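PDB 6VT2: adhesin from Streptococcus sanguinis SK1 = NCTC 7863, which binds host sialoglycans through two tandem Siglec-like modules, and so probably mediates attachment of the bacterium to sialylated host surfaces. Local coordinates for residues V208-Y214 with E225-Y229; F216-E220 with Q323-Y327; I285-A291 with I318-N322; L364-Q369 with V380-D384. Numbering follows the deposited sequence.

How the interactions relate
All four contacts belong to the chain's second half. Interactions 1, 2 and 3 lie in the second Siglec-like module, interaction 4 in the Rib-like domain that follows. Strand 213-217 serves interactions 1 and 2, whose centres are about 21 Å apart, and its sheet neighbour 314-321 carries the Phe320 side of interaction 3. Along the chain interaction 1 crosses interaction 2, which encloses interaction 3; interaction 4 comes last. Centres of interactions 2 and 3 are about 8 Å apart, those of 2 and 4 about 10 Å. Arg218 hydrogen-bonds Lys287 O and Leu289 O, and Gln323 N hydrogen-bonds Asp384 OD2, bringing the loop behind Phe320, the calcium site and the Rib-like domain together.

Interaction 1 of 4, residues V208-Y214 with E225-Y229; sequences VDEGRDY and ELHFY
In this Siglec-like β-sandwich module, the crossover between the two sheets, 208-214, packs along the extended strand 225-229. Asp209 to Arg212 forms a type II turn, with Arg212 N to Asp209 O at 2.9 Å; Gly211 readily takes its phi of 85°. Nearest CA atoms pair Val208 with His227 (5.4 Å) and Asp209 with Leu226 (6.0 Å). At Glu225, the carbonyl O accepts from Tyr214 OH (2.8 Å) and from a water held by Arg212 NH1. Leu226 sends CD1 to within 3.7 Å of Tyr214 CZ, an apolar contact suited to the buried interior. With chi1 m, His227 ND1 donates to Asp209 OD2 (2.9 Å), and His227 N weakly to Asp209 OD2 (2.7 Å); His227 O accepts from Val208 N (2.9 Å). Asp209 (chi1 m) suits this place because its other oxygen, OD1, takes a salt bridge from Arg212 NH1 at 3.0 Å. Phe228 turns away and stacks on Phe207. At Tyr229 (chi1 p), the ring edge meets Val208, CD2 to CG2 3.6 Å.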
loop_
_atom_site.group_PDB
_atom_site.type_symbol
_atom_site.label_atom_id
_atom_site.label_comp_id
_atom_site.label_asym_id
_atom_site.label_seq_id
_atom_site.Cartn_x
_atom_site.Cartn_y
_atom_site.Cartn_z
ATOM N N VAL A 208 9.159 -17.352 -4.284
ATOM C CA VAL A 208 10.308 -16.580 -4.736
ATOM C C VAL A 208 11.633 -17.296 -4.464
ATOM O O VAL A 208 12.596 -17.172 -5.230
ATOM C CB VAL A 208 10.262 -15.211 -4.049
ATOM C CG1 VAL A 208 11.500 -14.427 -4.403
ATOM C CG2 VAL A 208 9.026 -14.466 -4.394
ATOM N N ASP A 209 11.729 -18.029 -3.363
ATOM C CA ASP A 209 12.982 -18.634 -2.943
ATOM C C ASP A 209 13.135 -20.080 -3.414
ATOM O O ASP A 209 13.909 -20.849 -2.841
ATOM C CB ASP A 209 13.070 -18.475 -1.420
ATOM C CG ASP A 209 13.135 -17.023 -1.009
ATOM O OD1 ASP A 209 14.131 -16.351 -1.370
ATOM O OD2 ASP A 209 12.164 -16.495 -0.410
ATOM N N GLU A 210 12.415 -20.468 -4.467
ATOM C CA GLU A 210 12.559 -21.800 -5.005
ATOM C C GLU A 210 14.009 -22.091 -5.292
ATOM O O GLU A 210 14.689 -21.271 -5.909
ATOM C CB GLU A 210 11.728 -21.918 -6.283
ATOM C CG GLU A 210 11.848 -23.274 -6.870
ATOM C CD GLU A 210 11.053 -23.446 -8.184
ATOM O OE1 GLU A 210 10.412 -22.466 -8.641
ATOM O OE2 GLU A 210 11.075 -24.565 -8.687
ATOM N N GLY A 211 14.477 -23.244 -4.805
ATOM C CA GLY A 211 15.844 -23.683 -5.021
ATOM C C GLY A 211 16.849 -23.150 -4.032
ATOM O O GLY A 211 18.032 -23.476 -4.142
ATOM N N ARG A 212 16.437 -22.280 -3.117
ATOM C CA ARG A 212 17.372 -21.653 -2.222
ATOM C C ARG A 212 17.835 -22.628 -1.145
ATOM O O ARG A 212 17.048 -23.377 -0.565
ATOM C CB ARG A 212 16.714 -20.453 -1.547
ATOM C CG ARG A 212 17.601 -19.665 -0.638
ATOM C CD ARG A 212 17.048 -18.266 -0.507
ATOM N NE ARG A 212 17.812 -17.511 0.457
ATOM C CZ ARG A 212 17.403 -16.403 1.025
ATOM N NH1 ARG A 212 16.221 -15.901 0.683
ATOM N NH2 ARG A 212 18.165 -15.806 1.924
ATOM N N ASP A 213 19.107 -22.521 -0.802
ATOM C CA ASP A 213 19.675 -23.256 0.304
ATOM C C ASP A 213 19.873 -22.277 1.441
ATOM O O ASP A 213 20.604 -21.296 1.306
ATOM C CB ASP A 213 21.015 -23.864 -0.076
ATOM C CG ASP A 213 20.873 -25.115 -0.881
ATOM O OD1 ASP A 213 19.727 -25.594 -1.062
ATOM O OD2 ASP A 213 21.915 -25.613 -1.338
ATOM N N TYR A 214 19.206 -22.516 2.535
ATOM C CA TYR A 214 19.379 -21.719 3.739
ATOM C C TYR A 214 20.346 -22.395 4.663
ATOM O O TYR A 214 20.138 -23.551 5.028
ATOM C CB TYR A 214 18.031 -21.521 4.404
ATOM C CG TYR A 214 17.033 -20.745 3.622
ATOM C CD1 TYR A 214 16.898 -19.383 3.781
ATOM C CD2 TYR A 214 16.138 -21.409 2.779
ATOM C CE1 TYR A 214 15.879 -18.715 3.092
ATOM C CE2 TYR A 214 15.146 -20.712 2.091
ATOM C CZ TYR A 214 15.072 -19.382 2.230
ATOM O OH TYR A 214 14.085 -18.681 1.576
ATOM N N GLU A 225 13.905 -16.859 5.814
ATOM C CA GLU A 225 12.715 -16.098 5.401
ATOM C C GLU A 225 12.379 -16.569 3.992
ATOM O O GLU A 225 13.219 -16.496 3.163
ATOM C CB GLU A 225 12.935 -14.602 5.382
ATOM C CG GLU A 225 13.032 -14.064 6.779
ATOM C CD GLU A 225 13.140 -12.573 6.788
ATOM O OE1 GLU A 225 12.552 -11.943 7.654
ATOM O OE2 GLU A 225 13.809 -12.067 5.917
ATOM N N LEU A 226 11.159 -17.001 3.785
ATOM C CA LEU A 226 10.713 -17.552 2.507
ATOM C C LEU A 226 9.679 -16.571 1.965
ATOM O O LEU A 226 8.852 -16.197 2.715
ATOM C CB LEU A 226 10.054 -18.895 2.738
ATOM C CG LEU A 226 11.016 -20.060 2.796
ATOM C CD1 LEU A 226 11.896 -19.962 4.027
ATOM C CD2 LEU A 226 10.240 -21.344 2.804
ATOM N N HIS A 227 9.696 -16.332 0.658
ATOM C CA HIS A 227 8.757 -15.215 0.238
ATOM C C HIS A 227 7.885 -15.810 -0.874
ATOM O O HIS A 227 8.386 -16.544 -1.644
ATOM C CB HIS A 227 9.579 -14.024 -0.275
ATOM C CG HIS A 227 10.535 -13.414 0.695
ATOM N ND1 HIS A 227 11.675 -14.022 1.089
ATOM C CD2 HIS A 227 10.575 -12.237 1.294
ATOM C CE1 HIS A 227 12.338 -13.267 1.913
ATOM N NE2 HIS A 227 11.676 -12.177 2.061
ATOM N N PHE A 228 6.625 -15.427 -0.906
ATOM C CA PHE A 228 5.626 -15.895 -1.864
ATOM C C PHE A 228 4.846 -14.697 -2.374
ATOM O O PHE A 228 4.610 -13.753 -1.637
ATOM C CB PHE A 228 4.658 -16.849 -1.232
ATOM C CG PHE A 228 5.295 -18.026 -0.524
ATOM C CD1 PHE A 228 5.752 -17.916 0.771
ATOM C CD2 PHE A 228 5.404 -19.241 -1.157
ATOM C CE1 PHE A 228 6.295 -19.017 1.437
ATOM C CE2 PHE A 228 5.989 -20.297 -0.530
ATOM C CZ PHE A 228 6.437 -20.212 0.745
ATOM N N TYR A 229 4.397 -14.755 -3.625
ATOM C CA TYR A 229 3.446 -13.758 -4.092
ATOM C C TYR A 229 2.495 -14.419 -5.069
ATOM O O TYR A 229 2.668 -15.552 -5.494
ATOM C CB TYR A 229 4.137 -12.573 -4.753
ATOM C CG TYR A 229 4.782 -12.858 -6.059
ATOM C CD1 TYR A 229 4.074 -12.714 -7.241
ATOM C CD2 TYR A 229 6.128 -13.229 -6.129
ATOM C CE1 TYR A 229 4.710 -12.928 -8.449
ATOM C CE2 TYR A 229 6.746 -13.453 -7.318
ATOM C CZ TYR A 229 6.040 -13.307 -8.470
ATOM O OH TYR A 229 6.686 -13.572 -9.658
HETATM O O HOH W 1 15.525 -14.424 2.919
#

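Interaction 2 of 4, residues F216-E220 with Q323-Y327; sequences FYRGE and QTDKY. With CA (calcium ion), chain G.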
loop_
_atom_site.group_PDB
_atom_site.type_symbol
_atom_site.label_atom_id
_atom_site.label_comp_id
_atom_site.label_asym_id
_atom_site.label_seq_id
_atom_site.Cartn_x
_atom_site.Cartn_y
_atom_site.Cartn_z
ATOM N N PHE A 216 22.200 -23.217 7.978
ATOM C CA PHE A 216 22.027 -23.191 9.414
ATOM C C PHE A 216 23.302 -23.739 10.000
ATOM O O PHE A 216 23.696 -24.857 9.701
ATOM C CB PHE A 216 20.818 -24.012 9.865
ATOM C CG PHE A 216 19.539 -23.284 9.726
ATOM C CD1 PHE A 216 18.998 -22.919 8.496
ATOM C CD2 PHE A 216 18.825 -22.976 10.868
ATOM C CE1 PHE A 216 17.779 -22.230 8.451
ATOM C CE2 PHE A 216 17.677 -22.233 10.797
ATOM C CZ PHE A 216 17.151 -21.914 9.598
ATOM N N TYR A 217 23.892 -22.992 10.878
ATOM C CA TYR A 217 25.113 -23.427 11.532
ATOM C C TYR A 217 24.745 -24.286 12.709
ATOM O O TYR A 217 23.938 -23.869 13.551
ATOM C CB TYR A 217 25.915 -22.203 11.995
ATOM C CG TYR A 217 26.456 -21.472 10.821
ATOM C CD1 TYR A 217 27.577 -21.876 10.156
ATOM C CD2 TYR A 217 25.750 -20.404 10.313
ATOM C CE1 TYR A 217 27.998 -21.221 9.036
ATOM C CE2 TYR A 217 26.175 -19.765 9.181
ATOM C CZ TYR A 217 27.320 -20.160 8.571
ATOM O OH TYR A 217 27.718 -19.540 7.404
ATOM N N ARG A 218 25.354 -25.455 12.805
ATOM C CA ARG A 218 25.045 -26.366 13.885
ATOM C C ARG A 218 25.248 -25.667 15.219
ATOM O O ARG A 218 26.262 -25.033 15.449
ATOM C CB ARG A 218 25.927 -27.620 13.769
ATOM C CG ARG A 218 25.634 -28.374 12.482
ATOM C CD ARG A 218 26.738 -29.385 12.130
ATOM N NE ARG A 218 26.888 -30.393 13.144
ATOM C CZ ARG A 218 27.980 -30.565 13.899
ATOM N NH1 ARG A 218 29.041 -29.820 13.712
ATOM N NH2 ARG A 218 28.050 -31.496 14.798
ATOM N N GLY A 219 24.275 -25.768 16.096
ATOM C CA GLY A 219 24.385 -25.217 17.409
ATOM C C GLY A 219 24.153 -23.749 17.538
ATOM O O GLY A 219 24.386 -23.214 18.631
ATOM N N GLU A 220 23.673 -23.073 16.580
ATOM C CA GLU A 220 23.343 -21.649 16.639
ATOM C C GLU A 220 21.969 -21.461 16.035
ATOM O O GLU A 220 21.710 -21.906 14.928
ATOM C CB GLU A 220 24.313 -20.767 15.857
ATOM C CG GLU A 220 25.731 -20.803 16.456
ATOM C CD GLU A 220 26.670 -19.785 15.825
ATOM O OE1 GLU A 220 27.809 -19.613 16.379
ATOM O OE2 GLU A 220 26.281 -19.136 14.825
ATOM N N GLN A 323 30.282 -24.670 12.662
ATOM C CA GLN A 323 30.644 -23.323 13.091
ATOM C C GLN A 323 31.976 -22.852 12.552
ATOM O O GLN A 323 32.145 -21.641 12.323
ATOM C CB GLN A 323 30.640 -23.238 14.616
ATOM C CG GLN A 323 29.220 -23.197 15.122
ATOM C CD GLN A 323 29.135 -23.050 16.602
ATOM O OE1 GLN A 323 30.049 -22.439 17.246
ATOM N NE2 GLN A 323 28.098 -23.628 17.196
ATOM N N THR A 324 32.907 -23.754 12.363
ATOM C CA THR A 324 34.175 -23.313 11.839
ATOM C C THR A 324 34.005 -22.672 10.483
ATOM O O THR A 324 34.851 -21.877 10.092
ATOM C CB THR A 324 35.183 -24.455 11.822
ATOM O OG1 THR A 324 36.429 -23.874 11.412
ATOM C CG2 THR A 324 34.810 -25.548 10.866
ATOM N N ASP A 325 32.910 -22.953 9.773
ATOM C CA ASP A 325 32.714 -22.339 8.485
ATOM C C ASP A 325 32.410 -20.851 8.595
ATOM O O ASP A 325 32.583 -20.125 7.610
ATOM C CB ASP A 325 31.583 -23.050 7.749
ATOM C CG ASP A 325 31.903 -24.416 7.323
ATOM O OD1 ASP A 325 33.017 -24.891 7.563
ATOM O OD2 ASP A 325 30.973 -25.073 6.769
ATOM N N LYS A 326 31.967 -20.358 9.749
ATOM C CA LYS A 326 31.753 -18.929 9.865
ATOM C C LYS A 326 32.719 -18.191 10.752
ATOM O O LYS A 326 32.625 -16.976 10.818
ATOM C CB LYS A 326 30.342 -18.631 10.351
ATOM C CG LYS A 326 30.074 -19.165 11.668
ATOM C CD LYS A 326 28.653 -18.633 12.202
ATOM C CE LYS A 326 28.649 -17.261 12.671
ATOM N NZ LYS A 326 27.399 -16.890 13.397
ATOM N N TYR A 327 33.577 -18.871 11.479
ATOM C CA TYR A 327 34.528 -18.239 12.377
ATOM C C TYR A 327 35.938 -18.419 11.866
ATOM O O TYR A 327 36.320 -19.514 11.468
ATOM C CB TYR A 327 34.456 -18.893 13.792
ATOM C CG TYR A 327 33.142 -18.563 14.436
ATOM C CD1 TYR A 327 32.794 -17.240 14.702
ATOM C CD2 TYR A 327 32.239 -19.547 14.767
ATOM C CE1 TYR A 327 31.578 -16.920 15.248
ATOM C CE2 TYR A 327 31.025 -19.237 15.279
ATOM C CZ TYR A 327 30.692 -17.927 15.546
ATOM O OH TYR A 327 29.453 -17.581 16.081
HETATM CA CA CA G . 37.179 -21.534 10.429
HETATM O O HOH W 2 26.729 -24.350 19.812
HETATM O O HOH W 3 28.532 -20.554 18.652
HETATM O O HOH W 4 36.769 -19.947 8.549
HETATM O O HOH W 5 37.485 -22.944 8.493
HETATM O O HOH W 6 39.066 -20.282 9.806
#
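This mainly polar contact lies at the end of the Siglec-like module that adjoins the Rib-like domain, where the turn leaving strand 213-217 meets the linker. Tyr217 to Glu220 makes a type II turn, and Gly219 readily adopts its positive phi. Long side chains bridge the gap: Gln323 NE2 donates to Arg218 O at 2.9 Å, while Glu220 divides its carboxylate, OE1 accepting from Tyr327 OH (2.6 Å) and OE2 forming a salt bridge with Lys326 NZ (2.9 Å). The aliphatic part of Lys326 lies over Tyr217, its CD 3.8 Å from the ring centroid in a CH-π contact. The buried Arg218 reaches loop 285-291, its NH2 and NE hydrogen-bonding Lys287 O and Leu289 O. Across the linker, Thr324 O (2.4 Å), Thr324 OG1 (2.6 Å) and Tyr327 O (2.4 Å) ligate the calcium ion, together with Asp393 and three waters. Tyr327 gives its hydroxyl to Glu220 and its carbonyl to the metal, so one residue joins turn and calcium site, consistent with a well-defined interdomain orientation.

Interaction 3 of 4, residues I285-A291 with I318-N322; sequences IPKSLPA and IVFAN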
loop_
_atom_site.group_PDB
_atom_site.type_symbol
_atom_site.label_atom_id
_atom_site.label_comp_id
_atom_site.label_asym_id
_atom_site.label_seq_id
_atom_site.Cartn_x
_atom_site.Cartn_y
_atom_site.Cartn_z
ATOM N N ILE A 285 19.697 -26.314 14.286
ATOM C CA ILE A 285 20.157 -27.655 14.018
ATOM C C ILE A 285 21.113 -28.040 15.132
ATOM O O ILE A 285 22.184 -27.434 15.251
ATOM C CB ILE A 285 20.846 -27.709 12.658
ATOM C CG1 ILE A 285 19.912 -27.348 11.521
ATOM C CG2 ILE A 285 21.439 -29.120 12.412
ATOM C CD1 ILE A 285 18.667 -28.190 11.369
ATOM N N PRO A 286 20.780 -28.993 15.980
ATOM C CA PRO A 286 21.719 -29.362 17.047
ATOM C C PRO A 286 22.911 -30.134 16.534
ATOM O O PRO A 286 22.884 -30.711 15.451
ATOM C CB PRO A 286 20.870 -30.223 17.962
ATOM C CG PRO A 286 19.899 -30.918 16.975
ATOM C CD PRO A 286 19.585 -29.871 15.945
ATOM N N LYS A 287 23.980 -30.109 17.333
ATOM C CA LYS A 287 25.215 -30.700 16.850
ATOM C C LYS A 287 25.093 -32.201 16.669
ATOM O O LYS A 287 25.928 -32.777 15.978
ATOM C CB LYS A 287 26.371 -30.372 17.787
ATOM C CG LYS A 287 26.318 -31.041 19.160
ATOM C CD LYS A 287 27.485 -30.682 20.037
ATOM C CE LYS A 287 27.529 -31.628 21.237
ATOM N NZ LYS A 287 28.569 -31.202 22.213
ATOM N N SER A 288 24.063 -32.812 17.249
ATOM C CA SER A 288 23.836 -34.231 17.038
ATOM C C SER A 288 23.571 -34.563 15.579
ATOM O O SER A 288 23.688 -35.739 15.204
ATOM C CB SER A 288 22.684 -34.733 17.850
ATOM O OG SER A 288 21.536 -34.002 17.502
ATOM N N LEU A 289 23.185 -33.564 14.745
ATOM C CA LEU A 289 23.147 -33.726 13.302
ATOM C C LEU A 289 24.476 -33.284 12.711
ATOM O O LEU A 289 24.791 -32.090 12.752
ATOM C CB LEU A 289 22.010 -32.915 12.702
ATOM C CG LEU A 289 20.638 -33.454 13.117
ATOM C CD1 LEU A 289 19.588 -32.613 12.519
ATOM C CD2 LEU A 289 20.409 -34.909 12.698
ATOM N N PRO A 290 25.207 -34.166 12.060
ATOM C CA PRO A 290 26.451 -33.756 11.425
ATOM C C PRO A 290 26.223 -33.025 10.121
ATOM O O PRO A 290 25.262 -33.264 9.393
ATOM C CB PRO A 290 27.161 -35.086 11.166
ATOM C CG PRO A 290 26.082 -36.075 11.096
ATOM C CD PRO A 290 25.011 -35.607 12.044
ATOM N N ALA A 291 27.151 -32.136 9.814
ATOM C CA ALA A 291 27.241 -31.566 8.497
ATOM C C ALA A 291 27.845 -32.600 7.562
ATOM O O ALA A 291 28.528 -33.541 7.977
ATOM C CB ALA A 291 28.089 -30.300 8.528
ATOM N N ILE A 318 17.288 -26.589 3.823
ATOM C CA ILE A 318 18.155 -26.189 4.918
ATOM C C ILE A 318 19.396 -27.032 4.792
ATOM O O ILE A 318 19.298 -28.252 4.759
ATOM C CB ILE A 318 17.461 -26.354 6.277
ATOM C CG1 ILE A 318 16.483 -25.219 6.410
ATOM C CG2 ILE A 318 18.505 -26.351 7.433
ATOM C CD1 ILE A 318 15.554 -25.375 7.607
ATOM N N VAL A 319 20.571 -26.393 4.823
ATOM C CA VAL A 319 21.857 -27.066 4.721
ATOM C C VAL A 319 22.645 -26.744 5.975
ATOM O O VAL A 319 22.760 -25.586 6.359
ATOM C CB VAL A 319 22.623 -26.680 3.452
ATOM C CG1 VAL A 319 23.974 -27.340 3.447
ATOM C CG2 VAL A 319 21.762 -27.130 2.245
ATOM N N PHE A 320 23.177 -27.769 6.599
ATOM C CA PHE A 320 23.872 -27.624 7.872
ATOM C C PHE A 320 25.307 -27.208 7.609
ATOM O O PHE A 320 25.952 -27.672 6.665
ATOM C CB PHE A 320 23.879 -28.924 8.681
ATOM C CG PHE A 320 22.579 -29.662 8.750
ATOM C CD1 PHE A 320 21.341 -29.054 8.558
ATOM C CD2 PHE A 320 22.602 -30.979 9.057
ATOM C CE1 PHE A 320 20.165 -29.808 8.598
ATOM C CE2 PHE A 320 21.447 -31.724 9.120
ATOM C CZ PHE A 320 20.236 -31.127 8.873
ATOM N N ALA A 321 25.812 -26.364 8.453
ATOM C CA ALA A 321 27.215 -25.983 8.408
ATOM C C ALA A 321 27.839 -26.076 9.781
ATOM O O ALA A 321 27.214 -25.818 10.795
ATOM C CB ALA A 321 27.360 -24.587 7.872
ATOM N N ASN A 322 29.120 -26.381 9.784
ATOM C CA ASN A 322 29.869 -26.361 11.020
ATOM C C ASN A 322 30.173 -24.931 11.376
ATOM O O ASN A 322 30.426 -24.098 10.498
ATOM C CB ASN A 322 31.177 -27.109 10.865
ATOM C CG ASN A 322 30.996 -28.549 10.622
ATOM O OD1 ASN A 322 30.248 -29.232 11.322
ATOM N ND2 ASN A 322 31.659 -29.049 9.625
#
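The ring of Phe320 is the bump here, and the curved loop 285-291 provides the hollow that receives it. Phe320 projects from strand 314-321 of the Siglec-like module toward the loop. Ile285 forms the floor: its CG2 sits 3.8 Å from the Phe320 ring centroid in a CH-π contact, and its CD1 reaches Phe320 CE1 at 3.5 Å. A branched side chain suits this place because a second methyl can meet the ring while CD1 also touches Ile318 CG2 (4.3 Å). Around the rim, Leu289 CB approaches Phe320 CE2 at 3.8 Å and Pro290 O meets the ring edge at CD2 (3.5 Å). The type I turn from Pro286 to Leu289, closed by Leu289 N to Pro286 O at 3.0 Å, brings Leu289 back toward Phe320. Small Ala291 lets the backbones draw close, its CA 5.2 Å from Phe320 CA, with its CB 3.7 Å from Asn322 OD1, an oxygen that accepts from Ser389 OG. Phe320 also meets Tyr297 edge-to-face and touches the bound sialic acid. With no hydrogen bond between these segments, the contact rests on apolar packing and shape, which places an aromatic residue of the glycan pocket against a hydrophobic bed.

Interaction 4 of 4, residues L364-Q369 with V380-D384; sequences LPNNVQ and VIYPD
At the apolar centre, Val368 and Leu364 pack against Val380 and the ring of Tyr382. Val368 (chi1 m) puts CG1 3.5 Å from Tyr382 CD1 and 4.4 Å from Val380 CG1; Leu364 (m,t) sets CD1 4.0 Å from Val380 CG1 and CD2 4.1 Å from Tyr382 CE1. The CA-to-CB bond of Tyr382 (chi1 m) points away, yet this long side chain offers its ring edge to Leu364 CD2 and to Pro365 CD, the latter 3.9 Å from Tyr382 CE1. Pro383 CD continues the apolar surface 4.3 Å from Pro365 CB and 4.4 Å from Val368 CG1. The rigid Pro365 opens a type I turn to Val368, with Val368 N 3.2 Å from Pro365 O, leading directly into strand 369-372. There Gln369 and Ile381 form an antiparallel hydrogen-bonded pair, CA atoms 5.0 Å apart: Gln369 N to Ile381 O and Ile381 N to Gln369 O are both 2.9 Å. CA-H...O contacts of 3.5 Å flank it, Val368 CA to Ile381 O and Val380 CA to Gln369 O. At the polar edge, Asn367 OD1 lies 3.4 Å from Pro383 CG, one water donates to Asn367 O (2.6 Å) and Ile381 O (2.7 Å), and Tyr382 OH is hydrogen-bonded to OD2 of the calcium ligand Asp393. The arrangement closes the open end of the 369-372/378-381 β-hairpin in the three-stranded antiparallel sheet of the Rib-like domain, beside the interdomain calcium site.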
loop_
_atom_site.group_PDB
_atom_site.type_symbol
_atom_site.label_atom_id
_atom_site.label_comp_id
_atom_site.label_asym_id
_atom_site.label_seq_id
_atom_site.Cartn_x
_atom_site.Cartn_y
_atom_site.Cartn_z
ATOM N N LEU A 364 35.269 -15.129 18.282
ATOM C CA LEU A 364 34.844 -16.515 18.389
ATOM C C LEU A 364 33.812 -16.658 19.476
ATOM O O LEU A 364 33.699 -15.792 20.332
ATOM C CB LEU A 364 36.039 -17.387 18.707
ATOM C CG LEU A 364 37.186 -17.247 17.722
ATOM C CD1 LEU A 364 38.324 -18.163 18.111
ATOM C CD2 LEU A 364 36.707 -17.461 16.350
ATOM N N PRO A 365 33.081 -17.771 19.471
ATOM C CA PRO A 365 32.127 -18.041 20.541
ATOM C C PRO A 365 32.808 -17.978 21.885
ATOM O O PRO A 365 33.974 -18.342 22.020
ATOM C CB PRO A 365 31.603 -19.436 20.211
ATOM C CG PRO A 365 31.752 -19.528 18.751
ATOM C CD PRO A 365 33.030 -18.798 18.417
ATOM N N ASN A 366 32.066 -17.500 22.872
ATOM C CA ASN A 366 32.612 -17.419 24.203
ATOM C C ASN A 366 32.874 -18.791 24.777
ATOM O O ASN A 366 33.597 -18.883 25.776
ATOM C CB ASN A 366 31.684 -16.676 25.128
ATOM C CG ASN A 366 31.498 -15.212 24.738
ATOM O OD1 ASN A 366 32.411 -14.537 24.288
ATOM N ND2 ASN A 366 30.324 -14.738 24.891
ATOM N N ASN A 367 32.290 -19.844 24.169
ATOM C CA ASN A 367 32.501 -21.228 24.630
ATOM C C ASN A 367 33.347 -22.038 23.645
ATOM O O ASN A 367 33.239 -23.207 23.593
ATOM C CB ASN A 367 31.203 -21.921 25.009
ATOM C CG ASN A 367 30.239 -22.051 23.866
ATOM O OD1 ASN A 367 30.301 -21.288 22.957
ATOM N ND2 ASN A 367 29.314 -22.960 23.991
ATOM N N VAL A 368 34.255 -21.371 22.954
ATOM C CA VAL A 368 35.280 -22.131 22.190
ATOM C C VAL A 368 36.255 -22.735 23.187
ATOM O O VAL A 368 36.436 -22.209 24.264
ATOM C CB VAL A 368 36.113 -21.325 21.182
ATOM C CG1 VAL A 368 35.266 -21.208 19.985
ATOM C CG2 VAL A 368 36.672 -20.051 21.762
ATOM N N GLN A 369 36.893 -23.797 22.752
ATOM C CA GLN A 369 37.937 -24.431 23.556
ATOM C C GLN A 369 39.239 -24.262 22.765
ATOM O O GLN A 369 39.215 -24.378 21.601
ATOM C CB GLN A 369 37.641 -25.896 23.822
ATOM C CG GLN A 369 36.525 -26.111 24.808
ATOM C CD GLN A 369 36.907 -26.055 26.269
ATOM O OE1 GLN A 369 37.949 -25.581 26.654
ATOM N NE2 GLN A 369 35.988 -26.441 27.130
ATOM N N VAL A 380 41.532 -24.869 17.825
ATOM C CA VAL A 380 40.356 -24.155 18.250
ATOM C C VAL A 380 39.186 -25.089 17.986
ATOM O O VAL A 380 38.955 -25.505 16.847
ATOM C CB VAL A 380 40.207 -22.863 17.458
ATOM C CG1 VAL A 380 38.994 -22.109 17.848
ATOM C CG2 VAL A 380 41.443 -21.978 17.607
ATOM N N ILE A 381 38.443 -25.418 19.037
ATOM C CA ILE A 381 37.328 -26.347 18.928
ATOM C C ILE A 381 36.034 -25.614 19.236
ATOM O O ILE A 381 35.837 -25.093 20.342
ATOM C CB ILE A 381 37.528 -27.532 19.874
ATOM C CG1 ILE A 381 38.914 -28.203 19.625
ATOM C CG2 ILE A 381 36.394 -28.455 19.733
ATOM C CD1 ILE A 381 39.179 -29.316 20.622
ATOM N N TYR A 382 35.176 -25.552 18.242
ATOM C CA TYR A 382 33.920 -24.846 18.356
ATOM C C TYR A 382 32.907 -25.756 18.992
ATOM O O TYR A 382 33.068 -26.972 19.008
ATOM C CB TYR A 382 33.443 -24.430 16.976
ATOM C CG TYR A 382 34.368 -23.459 16.354
ATOM C CD1 TYR A 382 34.324 -22.135 16.730
ATOM C CD2 TYR A 382 35.295 -23.861 15.414
ATOM C CE1 TYR A 382 35.209 -21.228 16.225
ATOM C CE2 TYR A 382 36.167 -22.941 14.884
ATOM C CZ TYR A 382 36.142 -21.671 15.309
ATOM O OH TYR A 382 37.033 -20.749 14.816
ATOM N N PRO A 383 31.877 -25.187 19.590
ATOM C CA PRO A 383 31.008 -25.986 20.460
ATOM C C PRO A 383 30.095 -26.971 19.727
ATOM O O PRO A 383 29.423 -27.755 20.389
ATOM C CB PRO A 383 30.233 -24.916 21.235
ATOM C CG PRO A 383 30.412 -23.694 20.542
ATOM C CD PRO A 383 31.733 -23.759 19.832
ATOM N N ASP A 384 30.061 -26.955 18.402
ATOM C CA ASP A 384 29.334 -27.940 17.635
ATOM C C ASP A 384 30.242 -29.096 17.231
ATOM O O ASP A 384 29.817 -29.995 16.507
ATOM C CB ASP A 384 28.696 -27.340 16.382
ATOM C CG ASP A 384 29.677 -26.706 15.430
ATOM O OD1 ASP A 384 30.735 -26.240 15.875
ATOM O OD2 ASP A 384 29.393 -26.624 14.235
HETATM O O HOH W 7 33.829 -25.279 22.127
#